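Local atomic coordinates of galactan 1,3-beta-galactosidase (Phanerochaete chrysosporium, PDB entry 7BYS), a protein that probably hydrolyses beta-1,3-linked galactan, releasing galactose from chain ends as an exo-acting family 43 glycoside hydrolase, and also carries a carbohydrate-binding module. Residues Glu81-Phe87 with Asp137-Gln142; Glu187-Val192 with Gln242-Pro248; His194-Phe199 with Phe277-Pro282; Ser251-Gly257 with Ile271-Phe277. All coordinates share one frame. Where two conformers were deposited one is given. Residues are numbered along the deposited sequence.

Contact 1: residues Glu81-Phe87 with Asp137-Gln142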
# COMPACT_ATOMS: atom_id res chain seq x y z
N GLU A 81 9.75 -7.99 -8.98
CA GLU A 81 9.04 -7.01 -8.17
C GLU A 81 8.16 -6.12 -9.02
O GLU A 81 8.43 -5.87 -10.20
CB GLU A 81 10.01 -6.13 -7.36
CG GLU A 81 10.60 -6.89 -6.15
CD GLU A 81 11.67 -6.12 -5.40
OE1 GLU A 81 12.01 -4.99 -5.81
OE2 GLU A 81 12.17 -6.64 -4.39
N ARG A 82 7.10 -5.62 -8.39
CA ARG A 82 6.23 -4.59 -8.94
C ARG A 82 5.70 -4.92 -10.35
O ARG A 82 5.87 -4.13 -11.28
CB ARG A 82 6.91 -3.23 -8.91
CG ARG A 82 7.20 -2.77 -7.47
CD ARG A 82 7.94 -1.43 -7.41
NE ARG A 82 8.24 -1.08 -6.02
CZ ARG A 82 7.37 -0.56 -5.15
NH1 ARG A 82 6.13 -0.27 -5.52
NH2 ARG A 82 7.76 -0.30 -3.91
N PRO A 83 5.06 -6.08 -10.52
CA PRO A 83 4.51 -6.41 -11.84
C PRO A 83 3.44 -5.41 -12.26
O PRO A 83 2.73 -4.84 -11.43
CB PRO A 83 3.90 -7.79 -11.62
CG PRO A 83 3.49 -7.77 -10.16
CD PRO A 83 4.60 -7.01 -9.48
N LYS A 84 3.33 -5.20 -13.56
CA LYS A 84 2.35 -4.30 -14.16
C LYS A 84 1.92 -4.96 -15.46
O LYS A 84 2.75 -5.58 -16.13
CB LYS A 84 3.00 -2.92 -14.48
CG LYS A 84 3.65 -2.21 -13.28
CD LYS A 84 2.62 -1.64 -12.32
CE LYS A 84 3.30 -1.25 -11.00
NZ LYS A 84 3.33 -2.39 -10.00
N VAL A 85 0.63 -4.89 -15.80
CA VAL A 85 0.12 -5.54 -17.00
C VAL A 85 -0.77 -4.56 -17.76
O VAL A 85 -1.66 -3.93 -17.17
CB VAL A 85 -0.67 -6.82 -16.68
CG1 VAL A 85 -1.17 -7.47 -17.98
CG2 VAL A 85 0.18 -7.82 -15.90
N ILE A 86 -0.52 -4.44 -19.06
CA ILE A 86 -1.38 -3.67 -19.95
C ILE A 86 -1.75 -4.51 -21.17
O ILE A 86 -1.02 -5.42 -21.57
CB ILE A 86 -0.75 -2.32 -20.38
CG1 ILE A 86 0.60 -2.53 -21.05
CG2 ILE A 86 -0.63 -1.37 -19.18
CD1 ILE A 86 1.20 -1.24 -21.59
N PHE A 87 -2.89 -4.19 -21.78
CA PHE A 87 -3.37 -4.93 -22.95
C PHE A 87 -2.97 -4.20 -24.22
O PHE A 87 -3.22 -3.00 -24.37
CB PHE A 87 -4.89 -5.08 -22.90
CG PHE A 87 -5.46 -5.84 -24.07
CD1 PHE A 87 -5.22 -7.20 -24.23
CD2 PHE A 87 -6.24 -5.18 -25.01
CE1 PHE A 87 -5.76 -7.90 -25.31
CE2 PHE A 87 -6.78 -5.88 -26.09
CZ PHE A 87 -6.55 -7.23 -26.23
N ASP A 137 12.99 0.09 -9.27
CA ASP A 137 11.54 0.26 -9.14
C ASP A 137 11.00 0.83 -10.45
O ASP A 137 11.59 1.73 -11.04
CB ASP A 137 11.21 1.28 -8.05
CG ASP A 137 11.23 0.71 -6.65
OD1 ASP A 137 11.70 -0.42 -6.45
OD2 ASP A 137 10.81 1.44 -5.75
N GLU A 138 9.87 0.30 -10.90
CA GLU A 138 9.30 0.73 -12.16
C GLU A 138 7.78 0.68 -12.10
O GLU A 138 7.20 0.05 -11.21
CB GLU A 138 9.83 -0.09 -13.36
CG GLU A 138 9.76 -1.61 -13.21
CD GLU A 138 8.35 -2.16 -13.00
OE1 GLU A 138 8.18 -2.93 -12.04
OE2 GLU A 138 7.41 -1.81 -13.75
N SER A 139 7.16 1.33 -13.07
CA SER A 139 5.76 1.08 -13.37
C SER A 139 5.58 1.22 -14.88
O SER A 139 6.49 1.65 -15.60
CB SER A 139 4.85 2.02 -12.58
OG SER A 139 3.48 1.75 -12.83
N ILE A 140 4.38 0.87 -15.34
CA ILE A 140 3.99 1.03 -16.74
C ILE A 140 2.74 1.88 -16.74
O ILE A 140 1.79 1.59 -16.01
CB ILE A 140 3.70 -0.34 -17.40
CG1 ILE A 140 4.94 -1.23 -17.40
CG2 ILE A 140 3.13 -0.15 -18.82
CD1 ILE A 140 6.03 -0.74 -18.29
N PHE A 141 2.75 2.94 -17.55
CA PHE A 141 1.57 3.78 -17.73
C PHE A 141 1.11 3.67 -19.17
O PHE A 141 1.90 3.82 -20.10
CB PHE A 141 1.89 5.25 -17.40
CG PHE A 141 0.76 6.18 -17.75
CD1 PHE A 141 -0.40 6.18 -17.00
CD2 PHE A 141 0.83 6.98 -18.89
CE1 PHE A 141 -1.47 6.99 -17.34
CE2 PHE A 141 -0.24 7.79 -19.24
CZ PHE A 141 -1.39 7.80 -18.47
N GLN A 142 -0.19 3.41 -19.36
CA GLN A 142 -0.79 3.35 -20.69
C GLN A 142 -1.70 4.56 -20.87
O GLN A 142 -2.68 4.73 -20.14
CB GLN A 142 -1.60 2.06 -20.83
CG GLN A 142 -2.17 1.82 -22.22
CD GLN A 142 -2.95 0.52 -22.27
OE1 GLN A 142 -3.78 0.27 -21.40
NE2 GLN A 142 -2.66 -0.31 -23.26
O HOH W 1 11.09 -2.86 -7.38
O HOH W 2 -4.55 -2.15 -20.57
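I86 sets its CD1 against CG2 of I140 at 3.5 Å and its CG2 against CB of Q142 at 3.9 Å, forming the apolar part of a seam between the innermost strands of two blades in the five-bladed beta-propeller of glycoside hydrolase family 43. The strand axes run nearly parallel (15°) but come no closer than 6.7 Å, and no backbone hydrogen bonds join them; each strand pairs within its own blade, I86 with V95 and S139 with L153. Side chains fill the gap. K84 lays its aliphatic chain along the seam, CE 3.5 Å from OG of S139, while its NZ turns back to O of P83 (2.9 Å) and also reaches A22. E81, R82 and D137 bind galactose in another structure of this protein. Here R82 NE forms a salt bridge with D137 OD1 (3.5 Å), and a water donates to both E81 OE1 (2.8 Å) and D137 OD1 (2.7 Å). Further anchors hold this end: Y105 for E81, N243 for R82 and A188 for D137. At the other end, Q142 NE2 donates to O of F87 (3.0 Å), while a second water joins Q142 OE1 (2.7 Å) to N of F87 (2.9 Å).

Contact 2: residues Glu187-Val192 with Gln242-Pro248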
# COMPACT_ATOMS: atom_id res chain seq x y z
N GLU A 187 11.49 6.63 -6.43
CA GLU A 187 11.16 5.25 -6.76
C GLU A 187 9.67 5.03 -6.54
O GLU A 187 8.89 5.98 -6.38
CB GLU A 187 12.10 4.25 -6.07
CG GLU A 187 11.97 4.24 -4.56
CD GLU A 187 12.92 3.22 -3.92
OE1 GLU A 187 13.76 2.63 -4.63
OE2 GLU A 187 12.83 3.01 -2.70
N ALA A 188 9.25 3.76 -6.58
CA ALA A 188 7.84 3.37 -6.43
C ALA A 188 6.88 4.27 -7.22
O ALA A 188 5.92 4.82 -6.66
CB ALA A 188 7.48 3.35 -4.94
N PRO A 189 7.10 4.45 -8.52
CA PRO A 189 6.28 5.40 -9.28
C PRO A 189 4.94 4.82 -9.69
O PRO A 189 4.75 3.61 -9.82
CB PRO A 189 7.13 5.65 -10.54
CG PRO A 189 7.84 4.34 -10.75
CD PRO A 189 8.18 3.87 -9.36
N GLY A 190 4.01 5.74 -9.94
CA GLY A 190 2.83 5.44 -10.74
C GLY A 190 2.29 6.73 -11.32
O GLY A 190 2.52 7.81 -10.76
N ILE A 191 1.58 6.63 -12.45
CA ILE A 191 0.93 7.79 -13.06
C ILE A 191 -0.55 7.52 -13.23
O ILE A 191 -0.96 6.43 -13.66
CB ILE A 191 1.57 8.24 -14.39
CG1 ILE A 191 2.91 8.93 -14.12
CG2 ILE A 191 0.59 9.14 -15.20
CD1 ILE A 191 3.75 9.21 -15.38
N VAL A 192 -1.36 8.51 -12.88
CA VAL A 192 -2.79 8.48 -13.12
C VAL A 192 -3.19 9.78 -13.81
O VAL A 192 -2.67 10.85 -13.47
CB VAL A 192 -3.57 8.22 -11.81
CG1 VAL A 192 -3.37 9.36 -10.83
CG2 VAL A 192 -5.05 7.99 -12.11
N GLN A 242 4.23 2.87 1.13
CA GLN A 242 4.99 3.24 -0.06
C GLN A 242 4.12 2.97 -1.27
O GLN A 242 3.50 1.90 -1.37
CB GLN A 242 6.27 2.41 -0.18
CG GLN A 242 7.16 2.86 -1.34
CD GLN A 242 8.41 2.03 -1.48
OE1 GLN A 242 8.42 0.84 -1.14
NE2 GLN A 242 9.48 2.65 -1.97
N ASN A 243 4.08 3.93 -2.19
CA ASN A 243 3.23 3.83 -3.38
C ASN A 243 3.47 2.51 -4.12
O ASN A 243 4.60 2.03 -4.22
CB ASN A 243 3.56 4.99 -4.32
CG ASN A 243 2.53 5.14 -5.41
OD1 ASN A 243 1.34 5.17 -5.14
ND2 ASN A 243 2.99 5.26 -6.65
N ALA A 244 2.37 1.96 -4.66
CA ALA A 244 2.43 0.77 -5.50
C ALA A 244 1.64 0.98 -6.80
O ALA A 244 2.15 0.68 -7.89
CB ALA A 244 1.88 -0.46 -4.78
N PHE A 245 0.43 1.52 -6.70
CA PHE A 245 -0.40 1.71 -7.89
C PHE A 245 -1.41 2.81 -7.60
O PHE A 245 -1.93 2.90 -6.48
CB PHE A 245 -1.14 0.42 -8.30
CG PHE A 245 -1.56 0.42 -9.75
CD1 PHE A 245 -0.68 0.03 -10.75
CD2 PHE A 245 -2.83 0.87 -10.11
CE1 PHE A 245 -1.06 0.06 -12.09
CE2 PHE A 245 -3.21 0.91 -11.44
CZ PHE A 245 -2.32 0.51 -12.43
N ASP A 246 -1.70 3.61 -8.62
CA ASP A 246 -2.60 4.76 -8.47
C ASP A 246 -3.71 4.58 -9.49
O ASP A 246 -3.49 4.77 -10.69
CB ASP A 246 -1.80 6.03 -8.64
CG ASP A 246 -0.56 6.02 -7.79
OD1 ASP A 246 -0.73 5.93 -6.54
OD2 ASP A 246 0.55 6.00 -8.35
N LEU A 247 -4.89 4.16 -9.01
CA LEU A 247 -5.98 3.75 -9.90
C LEU A 247 -6.95 4.90 -10.09
O LEU A 247 -7.38 5.51 -9.11
CB LEU A 247 -6.72 2.57 -9.27
CG LEU A 247 -7.75 1.94 -10.19
CD1 LEU A 247 -7.08 1.11 -11.27
CD2 LEU A 247 -8.72 1.07 -9.38
N PRO A 248 -7.35 5.24 -11.32
CA PRO A 248 -8.37 6.28 -11.48
C PRO A 248 -9.70 5.85 -10.87
O PRO A 248 -10.05 4.67 -10.87
CB PRO A 248 -8.48 6.46 -13.00
CG PRO A 248 -7.80 5.31 -13.60
CD PRO A 248 -6.84 4.73 -12.60
O HOH W 3 2.47 2.15 -10.25
O HOH W 4 -2.57 4.30 -13.18
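Both amide hydrogens of N243 are spent: ND2 donates to O of A188 across the interface (3.0 Å, 162°) and to OD2 of D246 on its own strand (3.1 Å, 156°). Its backbone is served from outside, N by the side chain of N213 and O by the guanidinium of R82. Q242, a galactose-binding residue in another structure of this protein, makes only a weak bond from NE2 to OE2 of E187 (3.4 Å, 131°). The amide is also hydrogen-bonded outside: NE2 to S203, and OE1, its strongest link, to the indole NH of W260. Two carbonyl pairs face each other without a donor between them, and water supplies it. One molecule donates to O of P189 (2.7 Å) and O of A244 (2.8 Å), another to O of I191 and O of D246 (2.7 Å each). G190 is tightly placed, since a CB there would lie 2.3 Å from OD2 of D246. Farther along, V192 CG2 packs on CD of P248 at 3.8 Å. A244 and F245 both face M256 of the next strand, a classic beta bulge. With axes approaching to 6.0 Å at 5°, the near-parallel strands meet through side chains and water, as the innermost strands of adjacent blades do in the five-bladed GH43 beta-propeller, here with Q242 at the galactose site.

Contact 3: residues His194-Phe199 with Phe277-Pro282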
# COMPACT_ATOMS: atom_id res chain seq x y z
N HIS A 194 -5.86 12.78 -14.73
CA HIS A 194 -6.97 13.49 -14.10
C HIS A 194 -7.24 14.72 -14.94
O HIS A 194 -6.36 15.58 -15.06
CB HIS A 194 -6.58 13.89 -12.67
CG HIS A 194 -7.54 14.84 -12.04
ND1 HIS A 194 -8.74 14.44 -11.48
CD2 HIS A 194 -7.48 16.18 -11.85
CE1 HIS A 194 -9.37 15.49 -11.00
NE2 HIS A 194 -8.63 16.56 -11.21
N ASN A 195 -8.43 14.77 -15.54
CA ASN A 195 -8.86 15.89 -16.37
C ASN A 195 -7.82 16.23 -17.44
O ASN A 195 -7.49 17.40 -17.67
CB ASN A 195 -9.21 17.12 -15.53
CG ASN A 195 -10.44 16.90 -14.67
OD1 ASN A 195 -11.31 16.09 -15.00
ND2 ASN A 195 -10.53 17.64 -13.57
N GLY A 196 -7.30 15.20 -18.10
CA GLY A 196 -6.35 15.37 -19.17
C GLY A 196 -4.92 15.63 -18.75
O GLY A 196 -4.03 15.65 -19.61
N GLU A 197 -4.67 15.82 -17.46
CA GLU A 197 -3.35 16.09 -16.91
C GLU A 197 -2.79 14.80 -16.32
O GLU A 197 -3.54 13.93 -15.87
CB GLU A 197 -3.47 17.16 -15.82
CG GLU A 197 -2.17 17.60 -15.17
CD GLU A 197 -1.54 18.78 -15.87
OE1 GLU A 197 -0.63 19.40 -15.27
OE2 GLU A 197 -1.94 19.09 -17.02
N TYR A 198 -1.46 14.68 -16.32
CA TYR A 198 -0.79 13.49 -15.82
C TYR A 198 -0.27 13.75 -14.41
O TYR A 198 0.38 14.78 -14.16
CB TYR A 198 0.39 13.10 -16.71
CG TYR A 198 0.03 12.89 -18.16
CD1 TYR A 198 -0.36 11.63 -18.61
CD2 TYR A 198 0.08 13.93 -19.07
CE1 TYR A 198 -0.70 11.43 -19.94
CE2 TYR A 198 -0.26 13.73 -20.40
CZ TYR A 198 -0.65 12.49 -20.83
OH TYR A 198 -0.98 12.30 -22.16
N PHE A 199 -0.54 12.83 -13.49
CA PHE A 199 -0.11 12.95 -12.11
C PHE A 199 0.80 11.78 -11.77
O PHE A 199 0.36 10.62 -11.82
CB PHE A 199 -1.31 13.02 -11.16
CG PHE A 199 -2.01 14.33 -11.21
CD1 PHE A 199 -2.92 14.60 -12.22
CD2 PHE A 199 -1.75 15.29 -10.26
CE1 PHE A 199 -3.57 15.83 -12.28
CE2 PHE A 199 -2.39 16.53 -10.32
CZ PHE A 199 -3.30 16.79 -11.33
N PHE A 277 -8.79 14.79 -5.35
CA PHE A 277 -8.29 15.86 -6.20
C PHE A 277 -9.11 17.14 -6.10
O PHE A 277 -8.83 18.08 -6.85
CB PHE A 277 -8.31 15.41 -7.67
CG PHE A 277 -7.17 14.51 -8.06
CD1 PHE A 277 -7.16 13.17 -7.68
CD2 PHE A 277 -6.13 14.98 -8.85
CE1 PHE A 277 -6.13 12.33 -8.05
CE2 PHE A 277 -5.09 14.14 -9.23
CZ PHE A 277 -5.09 12.82 -8.83
N SER A 278 -10.10 17.19 -5.21
CA SER A 278 -11.03 18.31 -5.18
C SER A 278 -10.35 19.66 -5.00
O SER A 278 -10.94 20.69 -5.36
CB SER A 278 -12.06 18.11 -4.08
OG SER A 278 -11.42 18.04 -2.81
N SER A 279 -9.14 19.71 -4.45
CA SER A 279 -8.42 20.97 -4.30
C SER A 279 -7.52 21.27 -5.48
O SER A 279 -6.78 22.26 -5.45
CB SER A 279 -7.62 20.97 -3.00
OG SER A 279 -6.38 20.31 -3.16
N GLY A 280 -7.56 20.46 -6.54
CA GLY A 280 -6.60 20.54 -7.62
C GLY A 280 -5.29 19.83 -7.36
O GLY A 280 -4.59 19.47 -8.32
N ALA A 281 -4.93 19.64 -6.10
CA ALA A 281 -3.77 18.87 -5.70
C ALA A 281 -4.25 17.57 -5.10
O ALA A 281 -5.19 17.58 -4.29
CB ALA A 281 -2.99 19.66 -4.64
N PRO A 282 -3.68 16.42 -5.47
CA PRO A 282 -4.12 15.16 -4.87
C PRO A 282 -3.63 15.04 -3.43
O PRO A 282 -2.52 15.45 -3.10
CB PRO A 282 -3.49 14.09 -5.76
CG PRO A 282 -2.32 14.77 -6.41
CD PRO A 282 -2.71 16.22 -6.57
O HOH W 5 -9.25 18.81 -9.94
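The ring of F277 is shared by two aromatic neighbours, offering a face to one and an edge to the other. Its m rotamer (chi1 -79°) directs the ring at the opposite hairpin, where the CA-to-CB bonds of H194 and F199 both point toward residues 277-282, and their t (169°) and m (-74°) rotamers place the rings against F277. With H194 the rings stack face to face, centroids 4.2 Å apart and planes at 23°; the closest atoms are CG of H194 and CD2 of F277, 3.5 Å apart. CB of F277 adds a CH-pi contact, 3.9 Å from the centroid of the H194 ring. Toward F199 the geometry is T-shaped: the edge of F277 meets the face of F199, with planes at 89° and centroids 4.9 Å apart. CD of P282 then packs on CE2 of F199 at 3.8 Å, and W215 covers P282 from the neighbouring strand.

Backbone turns position these rings. A type I' turn, H194 to E197, closes a tight hairpin with bonds from H194 N to E197 O (2.8 Å) and from E197 N to H194 O (2.9 Å). A type I turn starts at F277, and G280 N returns to F277 O (2.7 Å). Water bridges H194 NE2 (2.7 Å) and F277 O (3.2 Å). Away from the annotated sites, this aromatic cluster joins a hairpin tip of one propeller blade to an interstrand loop of the next.

Contact 4: residues Ser251-Gly257 with Ile271-Phe277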
# COMPACT_ATOMS: atom_id res chain seq x y z
N SER A 251 -13.65 11.34 -10.66
CA SER A 251 -12.82 12.54 -10.69
C SER A 251 -11.68 12.49 -9.69
O SER A 251 -10.96 13.48 -9.53
CB SER A 251 -13.67 13.79 -10.45
OG SER A 251 -14.41 13.68 -9.26
N ASN A 252 -11.49 11.35 -9.02
CA ASN A 252 -10.39 11.18 -8.08
C ASN A 252 -9.58 9.94 -8.44
O ASN A 252 -9.47 9.57 -9.62
CB ASN A 252 -10.93 11.15 -6.65
CG ASN A 252 -11.73 12.41 -6.31
OD1 ASN A 252 -11.17 13.50 -6.18
ND2 ASN A 252 -13.05 12.26 -6.17
N ALA A 253 -9.00 9.29 -7.44
CA ALA A 253 -8.19 8.10 -7.67
C ALA A 253 -8.11 7.35 -6.35
O ALA A 253 -8.57 7.82 -5.31
CB ALA A 253 -6.78 8.49 -8.16
N ILE A 254 -7.50 6.16 -6.41
CA ILE A 254 -7.19 5.38 -5.22
C ILE A 254 -5.68 5.26 -5.13
O ILE A 254 -5.03 4.79 -6.07
CB ILE A 254 -7.83 3.99 -5.26
CG1 ILE A 254 -9.34 4.11 -5.41
CG2 ILE A 254 -7.44 3.21 -4.00
CD1 ILE A 254 -10.02 2.79 -5.61
N TYR A 255 -5.13 5.68 -3.99
CA TYR A 255 -3.75 5.40 -3.65
C TYR A 255 -3.66 3.97 -3.14
O TYR A 255 -4.31 3.62 -2.14
CB TYR A 255 -3.29 6.36 -2.56
CG TYR A 255 -1.98 5.97 -1.95
CD1 TYR A 255 -0.79 6.31 -2.57
CD2 TYR A 255 -1.91 5.24 -0.76
CE1 TYR A 255 0.44 5.96 -2.04
CE2 TYR A 255 -0.69 4.86 -0.22
CZ TYR A 255 0.48 5.23 -0.86
OH TYR A 255 1.70 4.87 -0.33
N MET A 256 -2.90 3.12 -3.82
CA MET A 256 -2.66 1.75 -3.37
C MET A 256 -1.19 1.65 -3.02
O MET A 256 -0.33 1.78 -3.89
CB MET A 256 -3.02 0.71 -4.43
CG MET A 256 -4.46 0.78 -4.84
SD MET A 256 -4.74 -0.31 -6.26
CE MET A 256 -6.54 -0.31 -6.32
N GLY A 257 -0.91 1.45 -1.73
CA GLY A 257 0.45 1.34 -1.24
C GLY A 257 0.68 0.03 -0.50
O GLY A 257 -0.26 -0.71 -0.18
N ILE A 271 -2.18 -0.68 2.04
CA ILE A 271 -2.62 0.61 2.52
C ILE A 271 -3.27 1.29 1.32
O ILE A 271 -2.58 1.81 0.43
CB ILE A 271 -1.44 1.42 3.07
CG1 ILE A 271 -0.62 0.62 4.11
CG2 ILE A 271 -1.93 2.73 3.67
CD1 ILE A 271 -1.43 -0.01 5.24
N TRP A 272 -4.60 1.24 1.27
CA TRP A 272 -5.37 1.85 0.19
C TRP A 272 -6.23 2.96 0.76
O TRP A 272 -6.99 2.73 1.71
CB TRP A 272 -6.31 0.84 -0.47
CG TRP A 272 -5.69 -0.25 -1.28
CD1 TRP A 272 -4.38 -0.65 -1.31
CD2 TRP A 272 -6.40 -1.12 -2.15
NE1 TRP A 272 -4.24 -1.72 -2.16
CE2 TRP A 272 -5.46 -2.02 -2.70
CE3 TRP A 272 -7.74 -1.22 -2.53
CZ2 TRP A 272 -5.83 -3.01 -3.61
CZ3 TRP A 272 -8.10 -2.19 -3.44
CH2 TRP A 272 -7.15 -3.08 -3.96
N TYR A 273 -6.13 4.15 0.17
CA TYR A 273 -6.91 5.30 0.60
C TYR A 273 -7.41 6.05 -0.62
O TYR A 273 -6.77 6.03 -1.68
CB TYR A 273 -6.04 6.28 1.41
CG TYR A 273 -5.62 5.80 2.77
CD1 TYR A 273 -6.56 5.40 3.71
CD2 TYR A 273 -4.28 5.76 3.13
CE1 TYR A 273 -6.17 4.98 4.99
CE2 TYR A 273 -3.88 5.35 4.39
CZ TYR A 273 -4.82 4.95 5.31
OH TYR A 273 -4.40 4.53 6.56
N PRO A 274 -8.53 6.76 -0.50
CA PRO A 274 -8.92 7.69 -1.56
C PRO A 274 -7.83 8.73 -1.77
O PRO A 274 -7.20 9.20 -0.82
CB PRO A 274 -10.21 8.33 -1.03
CG PRO A 274 -10.71 7.38 0.06
CD PRO A 274 -9.44 6.82 0.66
N LEU A 275 -7.60 9.08 -3.02
CA LEU A 275 -6.70 10.16 -3.38
C LEU A 275 -7.62 11.23 -3.94
O LEU A 275 -8.12 11.11 -5.06
CB LEU A 275 -5.69 9.68 -4.42
CG LEU A 275 -4.40 10.47 -4.63
CD1 LEU A 275 -3.61 10.64 -3.33
CD2 LEU A 275 -3.54 9.77 -5.68
N ASP A 276 -7.87 12.26 -3.14
CA ASP A 276 -8.87 13.26 -3.48
C ASP A 276 -8.22 14.44 -4.20
O ASP A 276 -7.23 15.00 -3.73
CB ASP A 276 -9.58 13.73 -2.21
CG ASP A 276 -10.87 14.45 -2.52
OD1 ASP A 276 -10.79 15.55 -3.10
OD2 ASP A 276 -11.96 13.91 -2.22
N PHE A 277 -8.79 14.79 -5.35
CA PHE A 277 -8.29 15.86 -6.20
C PHE A 277 -9.11 17.14 -6.10
O PHE A 277 -8.83 18.08 -6.85
CB PHE A 277 -8.31 15.41 -7.67
CG PHE A 277 -7.17 14.51 -8.06
CD1 PHE A 277 -7.16 13.17 -7.68
CD2 PHE A 277 -6.13 14.98 -8.85
CE1 PHE A 277 -6.13 12.33 -8.05
CE2 PHE A 277 -5.09 14.14 -9.23
CZ PHE A 277 -5.09 12.82 -8.83
O HOH W 6 -1.46 -2.14 -2.42
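The indole of W272 forms a flat shelf on which M256 rests: CG of M256 lies 3.6 Å from the centroid of the five-membered ring, 7° off its normal, and SD lies 4.2 Å from that of the six-membered ring, a Met-aromatic contact. Beneath lies the antiparallel hairpin 252-259/269-276 of one propeller blade, the N-to-C directions of the two segments differing by 146°. On the face bearing A253, Y255 and L275, the small A253 accepts its larger neighbours, CB lying 4.1 Å from CB of L275 and 3.9 Å from CE1 of F277. The phenol of Y255 occupies the hollow over G257, where a CB would come within 2.5 Å of its OH; that hydroxyl bonds to S241. P274 sits opposite I254 in a non-hydrogen-bonded pair (CA-CA 4.7 Å), so its missing NH costs this ladder nothing. Three hydrogen-bonded pairs supply six backbone bonds, among them A253 O to L275 N (2.8 Å). Beyond the last pair, N252 OD1 takes the NH of F277 (2.8 Å, 176°). Half of the main chain is thus satisfied across this pair and alternate residues bond outward (I254 to L247, P274 to V285), while side chains facing neighbouring elements are mainly apolar and aromatic.

Contacts 1 and 2 are equivalent seams between innermost propeller strands, their centres 10 Å apart, and they meet at the galactose site, empty in this structure: D137 OD2 lies 2.9 Å from A188 N, and R82 NH1 lies 3.1 Å from N243 O. Together they supply the galactose-binding residues E81, R82, D137 and Q242. Contact 4 extends the blade outward from contact 2 (centres 10 Å apart), with L247 O 2.8 Å from I254 N; it does not touch contact 1, the nearest atoms being about 7 Å apart. Contact 3 lies at the blade ends, linked to contact 2 by V192 O and F199 N (2.9 Å) and sharing F277 with contact 4.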